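Local coordinates for protein beta-mannosidase (Trichoderma harzianum, PDB 4CVU) that hydrolyses beta-mannosidic bonds, probably releasing mannose from the non-reducing ends of mannosides, as a family 2 glycoside hydrolase, at residues 412-416 against 733-738; 688-692 against 739-745; 676-680 against 727-732; 408-412 against 435-441; 380-385 against 759-763. All coordinates share one frame; numbering follows the deposited sequence.

Contact 1 of 5, residues 412-416 against 733-738; sequences ESQNF and SRRTYE. With CD (cadmium ion), chain T.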
# COMPACT_ATOMS: atom_id res chain seq x y z
N GLU A 412 26.10 16.00 9.71
CA GLU A 412 27.38 16.65 9.36
C GLU A 412 27.23 17.54 8.12
O GLU A 412 27.65 18.74 8.11
CB GLU A 412 28.45 15.61 9.10
CG GLU A 412 28.73 14.73 10.31
CD GLU A 412 30.16 14.27 10.35
OE1 GLU A 412 31.02 15.17 10.51
OE2 GLU A 412 30.42 13.05 10.18
N SER A 413 26.54 16.99 7.11
CA SER A 413 26.38 17.68 5.85
C SER A 413 25.61 18.99 5.96
O SER A 413 25.76 19.87 5.11
CB SER A 413 25.68 16.82 4.84
OG SER A 413 25.82 17.42 3.56
N GLN A 414 24.82 19.12 6.99
CA GLN A 414 24.01 20.30 7.23
C GLN A 414 24.79 21.31 8.04
O GLN A 414 24.27 22.33 8.39
CB GLN A 414 22.74 19.93 7.99
CG GLN A 414 21.59 19.34 7.18
CD GLN A 414 20.34 19.19 8.02
OE1 GLN A 414 20.02 18.11 8.42
NE2 GLN A 414 19.67 20.29 8.34
N ASN A 415 26.05 21.03 8.27
CA ASN A 415 26.98 21.80 9.07
C ASN A 415 26.64 21.87 10.56
O ASN A 415 26.91 22.87 11.17
CB ASN A 415 27.14 23.25 8.48
CG ASN A 415 27.70 23.26 7.08
OD1 ASN A 415 28.75 22.72 6.83
ND2 ASN A 415 26.98 23.82 6.16
N PHE A 416 26.08 20.80 11.13
CA PHE A 416 25.76 20.73 12.54
C PHE A 416 27.03 20.64 13.40
O PHE A 416 28.02 20.17 12.95
CB PHE A 416 24.87 19.51 12.87
CG PHE A 416 23.42 19.66 12.54
CD1 PHE A 416 23.00 20.28 11.40
CD2 PHE A 416 22.50 19.10 13.33
CE1 PHE A 416 21.68 20.34 11.09
CE2 PHE A 416 21.19 19.17 13.03
CZ PHE A 416 20.78 19.77 11.90
N SER A 733 18.87 25.01 5.53
CA SER A 733 19.60 25.11 6.79
C SER A 733 21.11 24.80 6.62
O SER A 733 21.93 25.45 7.26
CB SER A 733 18.90 24.24 7.83
OG SER A 733 19.00 22.84 7.55
N ARG A 734 21.47 23.84 5.76
CA ARG A 734 22.90 23.63 5.43
C ARG A 734 23.58 24.92 5.03
O ARG A 734 24.69 25.22 5.52
CB ARG A 734 23.07 22.62 4.30
CG ARG A 734 24.48 22.59 3.68
CD ARG A 734 24.47 21.87 2.33
NE ARG A 734 24.56 20.41 2.41
CZ ARG A 734 24.05 19.56 1.52
NH1 ARG A 734 23.32 20.00 0.50
NH2 ARG A 734 24.25 18.28 1.62
N ARG A 735 22.96 25.67 4.11
CA ARG A 735 23.54 26.91 3.61
C ARG A 735 23.52 27.92 4.72
O ARG A 735 24.49 28.68 4.90
CB ARG A 735 22.78 27.49 2.41
CG ARG A 735 23.04 26.79 1.08
CD ARG A 735 22.54 27.67 -0.08
NE ARG A 735 21.09 27.83 -0.09
CZ ARG A 735 20.24 27.00 -0.70
NH1 ARG A 735 20.69 25.93 -1.39
NH2 ARG A 735 18.93 27.23 -0.63
N THR A 736 22.43 27.92 5.47
CA THR A 736 22.27 28.92 6.51
C THR A 736 23.09 28.59 7.78
O THR A 736 23.23 29.45 8.63
CB THR A 736 20.77 29.14 6.86
OG1 THR A 736 19.98 29.06 5.68
CG2 THR A 736 20.53 30.51 7.51
N TYR A 737 23.60 27.37 7.89
CA TYR A 737 24.52 26.98 8.95
C TYR A 737 26.02 27.00 8.48
O TYR A 737 26.91 26.50 9.15
CB TYR A 737 24.15 25.59 9.51
CG TYR A 737 22.98 25.54 10.52
CD1 TYR A 737 22.57 26.66 11.23
CD2 TYR A 737 22.35 24.35 10.80
CE1 TYR A 737 21.55 26.59 12.18
CE2 TYR A 737 21.34 24.27 11.76
CZ TYR A 737 20.93 25.41 12.43
OH TYR A 737 19.91 25.35 13.37
N GLU A 738 26.28 27.55 7.30
CA GLU A 738 27.66 27.68 6.85
C GLU A 738 28.43 28.65 7.77
O GLU A 738 27.83 29.51 8.44
CB GLU A 738 27.71 28.15 5.39
CG GLU A 738 27.36 27.07 4.37
CD GLU A 738 27.76 27.43 2.96
OE1 GLU A 738 28.95 27.68 2.77
OE2 GLU A 738 26.93 27.52 2.08
CD CD T . 33.29 14.58 9.60
O HOH W 1 33.08 12.44 9.61
O HOH W 2 33.76 16.84 9.40
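Q414 and R734 bring the backbones close, with Q414 CA 3.9 Å from R734 CA, where the tail of helix 401-413 meets the last turn of helix 729-736. The first helix ends in a Schellman motif, with N415 at positive phi as its C-prime residue. R734 is the main polar side chain. Its CG lies anti to the backbone N (chi1 166°) and the chain bends at chi3, which brings the guanidinium side-on to S413. R734 NE bonds S413 O at 3.0 Å, from above the carbonyl plane. R734 NH2 bonds S413 OG at 2.6 Å, almost straight (174°). In return, N415 ND2 donates to R734 O at 2.8 Å. Q414 NE2 reaches S733 OG at 2.8 Å and also bonds Y705 of strand 702-705. The edge of Y737 points at the face of F416 in an offset T-shaped pair, planes at 82°; the Y737 hydroxyl bonds S703. Q414 O is buried without a hydrogen-bond partner, and R734 CA-H points at it. Each segment thus offers a carbonyl to a side-chain N-H of the other. The positive guanidinium beside a helix C-terminus is probably favourable.

Contact 2 of 5, residues 688-692 against 739-745; sequences QFYRR and HVIASAF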
# COMPACT_ATOMS: atom_id res chain seq x y z
N GLN A 688 18.92 32.83 10.44
CA GLN A 688 19.77 33.98 10.13
C GLN A 688 19.55 35.08 11.18
O GLN A 688 20.47 35.80 11.53
CB GLN A 688 19.50 34.51 8.73
CG GLN A 688 18.13 35.13 8.49
CD GLN A 688 17.95 35.65 7.07
OE1 GLN A 688 18.39 35.03 6.09
NE2 GLN A 688 17.29 36.81 6.96
N PHE A 689 18.34 35.20 11.70
CA PHE A 689 18.05 36.18 12.78
C PHE A 689 18.71 35.78 14.12
O PHE A 689 19.29 36.61 14.81
CB PHE A 689 16.53 36.32 12.93
CG PHE A 689 16.11 37.01 14.18
CD1 PHE A 689 15.95 38.38 14.20
CD2 PHE A 689 15.86 36.29 15.33
CE1 PHE A 689 15.56 39.01 15.34
CE2 PHE A 689 15.49 36.92 16.50
CZ PHE A 689 15.33 38.28 16.50
N TYR A 690 18.65 34.50 14.46
CA TYR A 690 19.34 34.00 15.66
C TYR A 690 20.87 34.19 15.55
O TYR A 690 21.51 34.66 16.49
CB TYR A 690 19.02 32.52 15.95
CG TYR A 690 17.56 32.24 16.24
CD1 TYR A 690 16.80 33.09 17.04
CD2 TYR A 690 16.92 31.12 15.66
CE1 TYR A 690 15.45 32.85 17.26
CE2 TYR A 690 15.58 30.88 15.89
CZ TYR A 690 14.84 31.73 16.68
OH TYR A 690 13.48 31.48 16.92
N ARG A 691 21.43 33.84 14.39
CA ARG A 691 22.86 33.95 14.19
C ARG A 691 23.42 35.36 14.22
O ARG A 691 24.46 35.57 14.78
CB ARG A 691 23.27 33.35 12.90
CG ARG A 691 23.15 31.83 12.94
CD ARG A 691 23.86 31.27 11.73
NE ARG A 691 25.32 31.46 11.79
CZ ARG A 691 26.16 30.93 10.89
NH1 ARG A 691 25.67 30.17 9.90
NH2 ARG A 691 27.47 31.10 11.01
N ARG A 692 22.76 36.27 13.52
CA ARG A 692 23.08 37.72 13.62
C ARG A 692 23.09 38.24 15.06
O ARG A 692 23.83 39.18 15.42
CB ARG A 692 22.07 38.52 12.79
CG ARG A 692 22.33 40.03 12.81
CD ARG A 692 21.30 40.84 12.07
NE ARG A 692 19.99 40.76 12.70
CZ ARG A 692 18.89 41.36 12.23
NH1 ARG A 692 18.93 42.10 11.13
NH2 ARG A 692 17.74 41.20 12.87
N HIS A 739 29.75 28.49 7.80
CA HIS A 739 30.60 29.30 8.71
C HIS A 739 30.43 30.79 8.52
O HIS A 739 30.33 31.51 9.47
CB HIS A 739 32.07 28.89 8.58
CG HIS A 739 32.35 27.50 9.04
ND1 HIS A 739 32.24 27.11 10.36
CD2 HIS A 739 32.72 26.40 8.35
CE1 HIS A 739 32.53 25.82 10.46
NE2 HIS A 739 32.84 25.37 9.26
N VAL A 740 30.38 31.24 7.26
CA VAL A 740 30.25 32.65 6.90
C VAL A 740 29.08 32.78 5.90
O VAL A 740 29.11 32.16 4.84
CB VAL A 740 31.56 33.17 6.27
CG1 VAL A 740 31.54 34.67 6.09
CG2 VAL A 740 32.77 32.77 7.11
N ILE A 741 28.07 33.56 6.26
CA ILE A 741 26.86 33.73 5.45
C ILE A 741 26.54 35.20 5.28
O ILE A 741 26.86 36.03 6.14
CB ILE A 741 25.64 32.98 6.07
CG1 ILE A 741 25.31 33.51 7.48
CG2 ILE A 741 25.92 31.47 6.13
CD1 ILE A 741 23.97 33.05 8.02
N ALA A 742 25.94 35.52 4.14
CA ALA A 742 25.32 36.82 3.86
C ALA A 742 23.82 36.63 3.89
O ALA A 742 23.29 35.75 3.21
CB ALA A 742 25.75 37.31 2.48
N SER A 743 23.13 37.45 4.65
CA SER A 743 21.74 37.22 4.97
C SER A 743 20.92 38.46 4.65
O SER A 743 21.33 39.57 4.99
CB SER A 743 21.59 36.86 6.45
OG SER A 743 22.22 35.61 6.78
N ALA A 744 19.75 38.26 4.02
CA ALA A 744 18.87 39.36 3.62
C ALA A 744 17.71 39.48 4.57
O ALA A 744 16.95 38.54 4.73
CB ALA A 744 18.34 39.15 2.20
N PHE A 745 17.57 40.65 5.18
CA PHE A 745 16.50 40.95 6.13
C PHE A 745 15.55 41.94 5.50
O PHE A 745 15.96 43.07 5.16
CB PHE A 745 17.08 41.57 7.41
CG PHE A 745 17.82 40.59 8.29
CD1 PHE A 745 19.14 40.29 8.05
CD2 PHE A 745 17.19 40.00 9.36
CE1 PHE A 745 19.84 39.40 8.86
CE2 PHE A 745 17.86 39.10 10.17
CZ PHE A 745 19.19 38.80 9.93
O HOH W 3 18.45 35.66 3.43
O HOH W 4 20.96 33.88 5.42
O HOH W 5 22.62 36.56 9.77
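Q688 OE1 is gripped by two waters that tie it to strand 740-747. Water 3 donates to Q688 OE1 at 2.7 Å and accepts from A744 N. Water 4 donates to Q688 OE1 at 2.9 Å and also bonds S743 OG. The other end of the amide works directly: Q688 NE2 donates to A744 O at 2.8 Å, from above the carbonyl plane. Q688 CG sits between the backbone N and the carbonyl carbon (chi1 67°), and the chain then runs out straight to the strand. The contact joins helix 664-692 of the catalytic (beta/alpha)8 barrel to the first strand of the beta-domain that follows it. The R692 guanidinium lies flat on one face of F745, planes 6° apart and centres 3.6 Å apart, a cation-pi stack; W756 also meets it. Q688 NE2 lies over the opposite face, and F689 CA is at the edge. With an alanine in place of F745, a gap would probably open between R692 and Q688, and the guanidinium would lose its flat partner. R691 NH2 makes a weak bond to H739 O, at 3.3 Å, while R691 NH1 bonds the carbonyls of T736 and E738. I741 CD1 packs over a face of the R691 guanidinium.

Contact 3 of 5, residues 676-680 against 727-732; sequences QLFQA and KVLPYV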
# COMPACT_ATOMS: atom_id res chain seq x y z
N GLN A 676 6.73 22.27 2.11
CA GLN A 676 8.14 22.20 2.43
C GLN A 676 8.89 23.49 2.12
O GLN A 676 9.82 23.79 2.78
CB GLN A 676 8.83 21.06 1.66
CG GLN A 676 8.40 19.73 2.18
CD GLN A 676 9.22 18.61 1.62
OE1 GLN A 676 10.30 18.82 1.06
NE2 GLN A 676 8.76 17.41 1.83
N LEU A 677 8.47 24.21 1.09
CA LEU A 677 9.13 25.44 0.71
C LEU A 677 8.88 26.48 1.79
O LEU A 677 9.78 27.29 2.09
CB LEU A 677 8.60 25.97 -0.62
CG LEU A 677 8.90 25.16 -1.90
CD1 LEU A 677 8.28 25.88 -3.07
CD2 LEU A 677 10.41 24.98 -2.12
N PHE A 678 7.66 26.47 2.31
CA PHE A 678 7.29 27.48 3.34
C PHE A 678 8.10 27.19 4.61
O PHE A 678 8.73 28.08 5.13
CB PHE A 678 5.79 27.44 3.65
CG PHE A 678 5.46 28.25 4.85
CD1 PHE A 678 5.24 29.60 4.75
CD2 PHE A 678 5.43 27.67 6.09
CE1 PHE A 678 4.99 30.37 5.86
CE2 PHE A 678 5.20 28.42 7.21
CZ PHE A 678 4.96 29.78 7.10
N GLN A 679 8.17 25.92 5.03
CA GLN A 679 8.95 25.52 6.21
C GLN A 679 10.41 25.87 6.06
O GLN A 679 11.01 26.34 7.01
CB GLN A 679 8.84 23.99 6.46
CG GLN A 679 9.50 23.45 7.73
CD GLN A 679 9.71 21.92 7.60
OE1 GLN A 679 9.88 21.46 6.51
NE2 GLN A 679 9.78 21.19 8.69
N ALA A 680 11.03 25.56 4.90
CA ALA A 680 12.45 25.88 4.69
C ALA A 680 12.71 27.38 4.84
O ALA A 680 13.65 27.80 5.51
CB ALA A 680 12.85 25.46 3.33
N LYS A 727 13.87 16.67 3.10
CA LYS A 727 12.94 17.69 2.69
C LYS A 727 13.74 18.83 2.09
O LYS A 727 14.96 18.73 1.94
CB LYS A 727 12.11 18.21 3.88
CG LYS A 727 11.24 17.16 4.56
CD LYS A 727 10.16 17.80 5.42
CE LYS A 727 9.37 16.72 6.18
NZ LYS A 727 8.37 17.19 7.19
N VAL A 728 13.03 19.91 1.74
CA VAL A 728 13.65 21.15 1.33
C VAL A 728 14.44 21.76 2.50
O VAL A 728 15.51 22.30 2.28
CB VAL A 728 12.65 22.17 0.77
CG1 VAL A 728 13.31 23.48 0.38
CG2 VAL A 728 11.95 21.61 -0.45
N LEU A 729 13.93 21.63 3.73
CA LEU A 729 14.54 22.27 4.92
C LEU A 729 16.06 22.07 5.12
O LEU A 729 16.80 23.01 5.29
CB LEU A 729 13.81 21.84 6.19
CG LEU A 729 14.45 22.26 7.52
CD1 LEU A 729 14.56 23.78 7.64
CD2 LEU A 729 13.56 21.69 8.60
N PRO A 730 16.51 20.83 5.12
CA PRO A 730 17.93 20.58 5.40
C PRO A 730 18.87 21.15 4.36
O PRO A 730 20.03 21.37 4.71
CB PRO A 730 18.01 19.02 5.48
CG PRO A 730 16.76 18.55 4.86
CD PRO A 730 15.71 19.61 5.09
N TYR A 731 18.44 21.28 3.10
CA TYR A 731 19.23 21.92 2.05
C TYR A 731 19.40 23.39 2.34
O TYR A 731 20.49 23.96 2.15
CB TYR A 731 18.56 21.75 0.69
CG TYR A 731 18.69 20.34 0.14
CD1 TYR A 731 19.91 19.87 -0.31
CD2 TYR A 731 17.60 19.48 0.09
CE1 TYR A 731 20.03 18.57 -0.80
CE2 TYR A 731 17.73 18.20 -0.42
CZ TYR A 731 18.96 17.76 -0.85
OH TYR A 731 19.09 16.49 -1.39
N VAL A 732 18.33 24.04 2.78
CA VAL A 732 18.37 25.48 3.18
C VAL A 732 19.12 25.81 4.50
O VAL A 732 19.90 26.76 4.57
CB VAL A 732 16.95 26.06 3.24
CG1 VAL A 732 17.00 27.54 3.58
CG2 VAL A 732 16.26 25.89 1.88
O HOH W 6 10.95 21.60 4.21
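Two kinds of interaction join Q676, Q679 and A680 of helix 664-692 to the start of helix 729-736: polar bonds on one flank and apolar packing on the other. Both helices belong to the catalytic barrel, one before strand 702-705 and one after it.

The direct polar bond runs from V728 N to Q676 OE1 at 3.0 Å. The N-H comes from above the plane of the side-chain carbonyl, and the bond is somewhat bent (145°). Q676 NE2 bonds M600 O, which helps fix the rotation of the amide. Water 6 makes a second link. It donates to Q676 O at 2.8 Å and to Q679 OE1 at 2.5 Å, and accepts weakly from L729 N. Q679 OE1 and K727 NZ also share a partner in S599.

The apolar part centres on A680. Its CB touches V728 CG1 at 3.6 Å and V732 CG2 at 3.7 Å. V728 CG1 stands anti to its own nitrogen (chi1 178°), which turns that branch to the alanine. L677 CD2 reaches V728 CG2 at 4.1 Å.

Two amides meet aliphatic chains in van der Waals contact. K727 crosses Q676 at about a right angle. L729 CD2 lies beside Q679 NE2, which bonds A718 O.

The small A680 lets the backbones approach closely. Helix 664-692 thus satisfies the N-H groups of V728 and L729 in this buried contact, directly through Q676 and weakly through the water.

Contact 4 of 5, residues 408-412 against 435-441; sequences FDSVE and IADERGV. With NA (sodium ion), chain B; CD (cadmium ion), chain T; CD (cadmium ion), chain V.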
# COMPACT_ATOMS: atom_id res chain seq x y z
N PHE A 408 23.66 10.34 10.75
CA PHE A 408 24.78 11.22 11.13
C PHE A 408 25.47 11.86 9.92
O PHE A 408 25.86 13.02 10.00
CB PHE A 408 25.76 10.55 12.08
CG PHE A 408 25.36 10.69 13.51
CD1 PHE A 408 25.77 11.81 14.25
CD2 PHE A 408 24.54 9.74 14.12
CE1 PHE A 408 25.42 11.92 15.60
CE2 PHE A 408 24.17 9.87 15.44
CZ PHE A 408 24.60 10.97 16.18
N ASP A 409 25.56 11.14 8.80
CA ASP A 409 26.05 11.76 7.57
C ASP A 409 25.24 13.03 7.26
O ASP A 409 25.80 14.01 6.88
CB ASP A 409 25.86 10.93 6.35
CG ASP A 409 26.70 9.66 6.32
OD1 ASP A 409 27.68 9.46 7.04
OD2 ASP A 409 26.39 8.88 5.46
N SER A 410 23.91 12.94 7.36
CA SER A 410 23.01 14.06 7.01
C SER A 410 23.16 15.22 8.00
O SER A 410 22.99 16.40 7.64
CB SER A 410 21.54 13.58 6.98
OG SER A 410 21.32 12.68 5.89
N VAL A 411 23.47 14.89 9.26
CA VAL A 411 23.73 15.89 10.32
C VAL A 411 25.02 16.71 10.00
O VAL A 411 25.03 17.94 10.07
CB VAL A 411 23.86 15.21 11.71
CG1 VAL A 411 24.46 16.16 12.77
CG2 VAL A 411 22.51 14.71 12.22
N GLU A 412 26.10 16.00 9.71
CA GLU A 412 27.38 16.65 9.36
C GLU A 412 27.23 17.54 8.12
O GLU A 412 27.65 18.74 8.11
CB GLU A 412 28.45 15.61 9.10
CG GLU A 412 28.73 14.73 10.31
CD GLU A 412 30.16 14.27 10.35
OE1 GLU A 412 31.02 15.17 10.51
OE2 GLU A 412 30.42 13.05 10.18
N ILE A 435 29.16 6.96 17.79
CA ILE A 435 29.13 7.57 16.49
C ILE A 435 29.34 9.08 16.68
O ILE A 435 30.15 9.73 16.02
CB ILE A 435 27.80 7.25 15.79
CG1 ILE A 435 27.84 5.77 15.33
CG2 ILE A 435 27.63 8.14 14.57
CD1 ILE A 435 26.51 5.17 15.03
N ALA A 436 28.61 9.62 17.62
CA ALA A 436 28.76 11.07 17.90
C ALA A 436 30.20 11.40 18.29
O ALA A 436 30.84 12.24 17.67
CB ALA A 436 27.79 11.43 19.01
N ASP A 437 30.73 10.68 19.27
CA ASP A 437 32.13 10.82 19.70
C ASP A 437 33.13 10.98 18.56
O ASP A 437 33.92 11.93 18.51
CB ASP A 437 32.56 9.56 20.48
CG ASP A 437 31.98 9.47 21.84
OD1 ASP A 437 31.35 10.44 22.33
OD2 ASP A 437 32.18 8.40 22.47
N GLU A 438 33.13 10.02 17.64
CA GLU A 438 34.13 9.98 16.59
C GLU A 438 33.93 10.98 15.46
O GLU A 438 34.91 11.35 14.81
CB GLU A 438 34.23 8.57 16.02
CG GLU A 438 33.01 8.16 15.24
CD GLU A 438 32.93 6.66 15.05
OE1 GLU A 438 33.80 5.96 15.61
OE2 GLU A 438 31.97 6.17 14.42
N ARG A 439 32.69 11.41 15.23
CA ARG A 439 32.37 12.42 14.24
C ARG A 439 32.43 13.85 14.80
O ARG A 439 32.45 14.81 14.03
CB ARG A 439 30.95 12.20 13.69
CG ARG A 439 30.81 10.96 12.84
CD ARG A 439 29.36 10.69 12.50
NE ARG A 439 29.18 9.50 11.66
CZ ARG A 439 28.85 9.51 10.36
NH1 ARG A 439 28.69 10.65 9.70
NH2 ARG A 439 28.67 8.35 9.72
N GLY A 440 32.38 13.99 16.11
CA GLY A 440 32.42 15.34 16.70
C GLY A 440 31.11 16.11 16.81
O GLY A 440 31.10 17.34 16.71
N VAL A 441 30.01 15.39 17.01
CA VAL A 441 28.72 16.03 17.20
C VAL A 441 28.44 16.09 18.70
O VAL A 441 28.33 15.06 19.37
CB VAL A 441 27.62 15.26 16.41
CG1 VAL A 441 26.27 15.94 16.51
CG2 VAL A 441 28.02 15.04 14.95
NA NA B . 27.91 7.28 5.07
CD CD T . 33.29 14.58 9.60
CD CD V . 32.43 3.87 14.50
O HOH W 1 33.08 12.44 9.61
O HOH W 2 33.76 16.84 9.40
O HOH W 7 33.58 1.72 14.41
O HOH W 8 26.32 5.14 4.11
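This is a helix-helix contact of the catalytic barrel, with F408 packed in the core and R439 salt-bridged beside it. Helices 401-413 and 430-439 lie on consecutive crossovers around the parallel strand 418-421. Their short segments run at 37° to each other, axes 11.6 Å apart.

I435 CG2 sits over one face of F408, 3.8 Å from the ring centroid, in a CH-pi contact. V441 CG2 meets the ring edge at 4.0 Å from F408 CD1. V411 CG1 also touches V441.

R439 runs extended from CG to NE across F408 CB, which lies over one guanidinium face. Its end grips D409 end-on: R439 NH1 and R439 NH2 both reach D409 OD1, each at 3.1 Å. That oxygen lies in the guanidinium plane. E412 OE2 receives R439 NH1 on its anti lone pair, at 3.0 Å, with the carboxylate turned 72° from the guanidinium. N405 is a further partner of R439 NH2.

A leucine in place of R439 would probably leave D409 and E412 without their shared positive mate.

Each carboxylate also holds a metal. D409 OD2 binds sodium at 2.2 Å, and E412 OE1 binds cadmium at 2.5 Å. R316 also bonds E412 OE1, and Q919 bonds D409 OD2. The negative charges of the two acids are thus probably balanced by R439, R316 and the metal ions.

Contact 5 of 5, residues 380-385 against 759-763; sequences HEFYAK and SDLWE. With CD (cadmium ion), chain U.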
# COMPACT_ATOMS: atom_id res chain seq x y z
N HIS A 380 36.60 27.73 25.10
CA HIS A 380 36.16 28.63 24.02
C HIS A 380 34.65 28.58 23.83
O HIS A 380 34.08 27.51 23.67
CB HIS A 380 36.83 28.30 22.69
CG HIS A 380 38.32 28.23 22.76
ND1 HIS A 380 39.00 27.14 23.28
CD2 HIS A 380 39.27 29.11 22.37
CE1 HIS A 380 40.30 27.35 23.19
NE2 HIS A 380 40.49 28.55 22.65
N GLU A 381 34.02 29.75 23.87
CA GLU A 381 32.66 29.93 23.36
C GLU A 381 32.55 29.49 21.91
O GLU A 381 33.47 29.70 21.12
CB GLU A 381 32.29 31.42 23.41
CG GLU A 381 31.92 31.86 24.78
CD GLU A 381 31.66 33.35 24.88
OE1 GLU A 381 31.39 34.05 23.90
OE2 GLU A 381 31.69 33.82 26.00
N PHE A 382 31.41 28.89 21.54
CA PHE A 382 31.15 28.63 20.14
C PHE A 382 29.66 28.79 19.83
O PHE A 382 28.82 28.67 20.75
CB PHE A 382 31.63 27.22 19.76
CG PHE A 382 30.87 26.13 20.46
CD1 PHE A 382 31.27 25.70 21.70
CD2 PHE A 382 29.73 25.59 19.88
CE1 PHE A 382 30.55 24.72 22.36
CE2 PHE A 382 29.02 24.60 20.53
CZ PHE A 382 29.42 24.17 21.78
N TYR A 383 29.34 29.06 18.57
CA TYR A 383 27.95 29.14 18.14
C TYR A 383 27.43 27.72 17.87
O TYR A 383 27.95 27.06 16.96
CB TYR A 383 27.78 29.98 16.87
CG TYR A 383 26.34 30.43 16.71
CD1 TYR A 383 25.39 29.59 16.14
CD2 TYR A 383 25.92 31.65 17.22
CE1 TYR A 383 24.06 29.96 16.05
CE2 TYR A 383 24.59 32.03 17.13
CZ TYR A 383 23.66 31.18 16.55
OH TYR A 383 22.33 31.52 16.47
N ALA A 384 26.45 27.25 18.63
CA ALA A 384 25.90 25.90 18.41
C ALA A 384 24.94 25.91 17.23
O ALA A 384 24.18 26.86 17.06
CB ALA A 384 25.21 25.39 19.65
N LYS A 385 25.04 24.90 16.38
CA LYS A 385 24.24 24.84 15.18
C LYS A 385 23.73 23.41 15.08
O LYS A 385 24.54 22.51 15.15
CB LYS A 385 25.09 25.19 13.97
CG LYS A 385 25.65 26.63 13.95
CD LYS A 385 26.46 26.95 12.70
CE LYS A 385 27.63 25.97 12.53
NZ LYS A 385 28.58 26.31 11.44
N SER A 759 29.49 35.41 10.89
CA SER A 759 30.56 34.39 10.87
C SER A 759 30.65 33.69 12.21
O SER A 759 30.60 34.36 13.23
CB SER A 759 31.92 35.04 10.56
OG SER A 759 32.98 34.15 10.79
N ASP A 760 30.79 32.36 12.21
CA ASP A 760 30.99 31.66 13.48
C ASP A 760 32.45 31.30 13.81
O ASP A 760 32.72 30.56 14.78
CB ASP A 760 30.09 30.43 13.56
CG ASP A 760 30.55 29.29 12.67
OD1 ASP A 760 31.55 29.43 11.91
OD2 ASP A 760 29.87 28.24 12.74
N LEU A 761 33.37 31.78 12.99
CA LEU A 761 34.78 31.50 13.16
C LEU A 761 35.31 32.21 14.40
O LEU A 761 34.72 33.20 14.86
CB LEU A 761 35.57 31.92 11.92
CG LEU A 761 35.17 31.22 10.62
CD1 LEU A 761 35.81 31.95 9.44
CD2 LEU A 761 35.54 29.75 10.61
N TRP A 762 36.42 31.70 14.94
CA TRP A 762 36.99 32.23 16.19
C TRP A 762 38.06 33.31 15.96
O TRP A 762 38.83 33.62 16.86
CB TRP A 762 37.54 31.11 17.08
CG TRP A 762 36.53 30.01 17.46
CD1 TRP A 762 35.17 30.01 17.22
CD2 TRP A 762 36.80 28.82 18.19
NE1 TRP A 762 34.61 28.89 17.73
CE2 TRP A 762 35.58 28.12 18.31
CE3 TRP A 762 37.96 28.25 18.73
CZ2 TRP A 762 35.50 26.88 18.96
CZ3 TRP A 762 37.87 27.02 19.37
CH2 TRP A 762 36.65 26.35 19.48
N GLU A 763 38.09 33.86 14.77
CA GLU A 763 38.99 34.96 14.41
C GLU A 763 38.28 35.84 13.36
O GLU A 763 37.42 35.35 12.63
CB GLU A 763 40.30 34.43 13.84
CG GLU A 763 40.13 33.73 12.50
CD GLU A 763 41.35 32.95 12.07
OE1 GLU A 763 42.06 32.39 12.94
OE2 GLU A 763 41.58 32.87 10.84
CD CD U . 30.98 35.92 25.82
O HOH W 9 31.62 29.08 16.69
O HOH W 10 30.15 27.19 15.44
O HOH W 11 31.47 37.83 24.40
O HOH W 12 28.51 35.51 26.01
O HOH W 13 31.92 36.65 28.12
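H380 and W762 lie with their rings nearly parallel, planes 10° apart, but slid so far that they barely overlap. What sits over the indole is H380 CB, 3.9 Å from the centroid of the W762 six-membered ring, a CH-pi contact. In turn W762 CZ3 lies over a face of the imidazole, toward its rim. F382 CB touches W762 CZ2 at 4.0 Å, oblique to the indole.

Here strand 380-389 of the catalytic barrel meets the loop that follows strand 752-759 in the Ig-like domain. That loop begins with an ST turn, in which S759 OG accepts from L761 N.

At the other end K385 and D760 cross at about a right angle in a salt bridge. K385 NZ meets D760 OD2 at 2.7 Å, on the syn side of that oxygen and 23° out of the carboxylate plane. The lysine chain bends at chi3 (-57°) to get there. K385 NZ also bonds Y737 O, and D760 OD1 takes a bond from H739.

Between the two ends water 9 donates to D760 O at 2.7 Å and accepts from Y383 N and W762 NE1. Water 10 donates to both Y383 O and D760 OD2. E381 turns its carboxylate away from the loop; both of its oxygens bind cadmium, and R699 bonds one of them.

How the contacts relate
Contact 1 touches each of the other four. It shares E412 and one cadmium with contact 4, and helix 729-736 with contact 3, the centres of contacts 1 and 3 being about 12 Å apart. Toward contact 2, R691 NH1 meets E738 O at 2.7 Å. Toward contact 5, K385 NZ meets Y737 O at 2.8 Å. Contacts 2 and 5 are linked by H739 ND1 and D760 OD1, 2.9 Å apart; together they fasten the barrel to the beta-domain that follows it. Contacts 1, 3 and 4 join helices within the barrel. The widest separations, about 24 Å between centres, are between contacts 3 and 5 and between contacts 2 and 4. Acidic side chains bind cadmium in contacts 1, 4 and 5, and D409 binds sodium in contact 4.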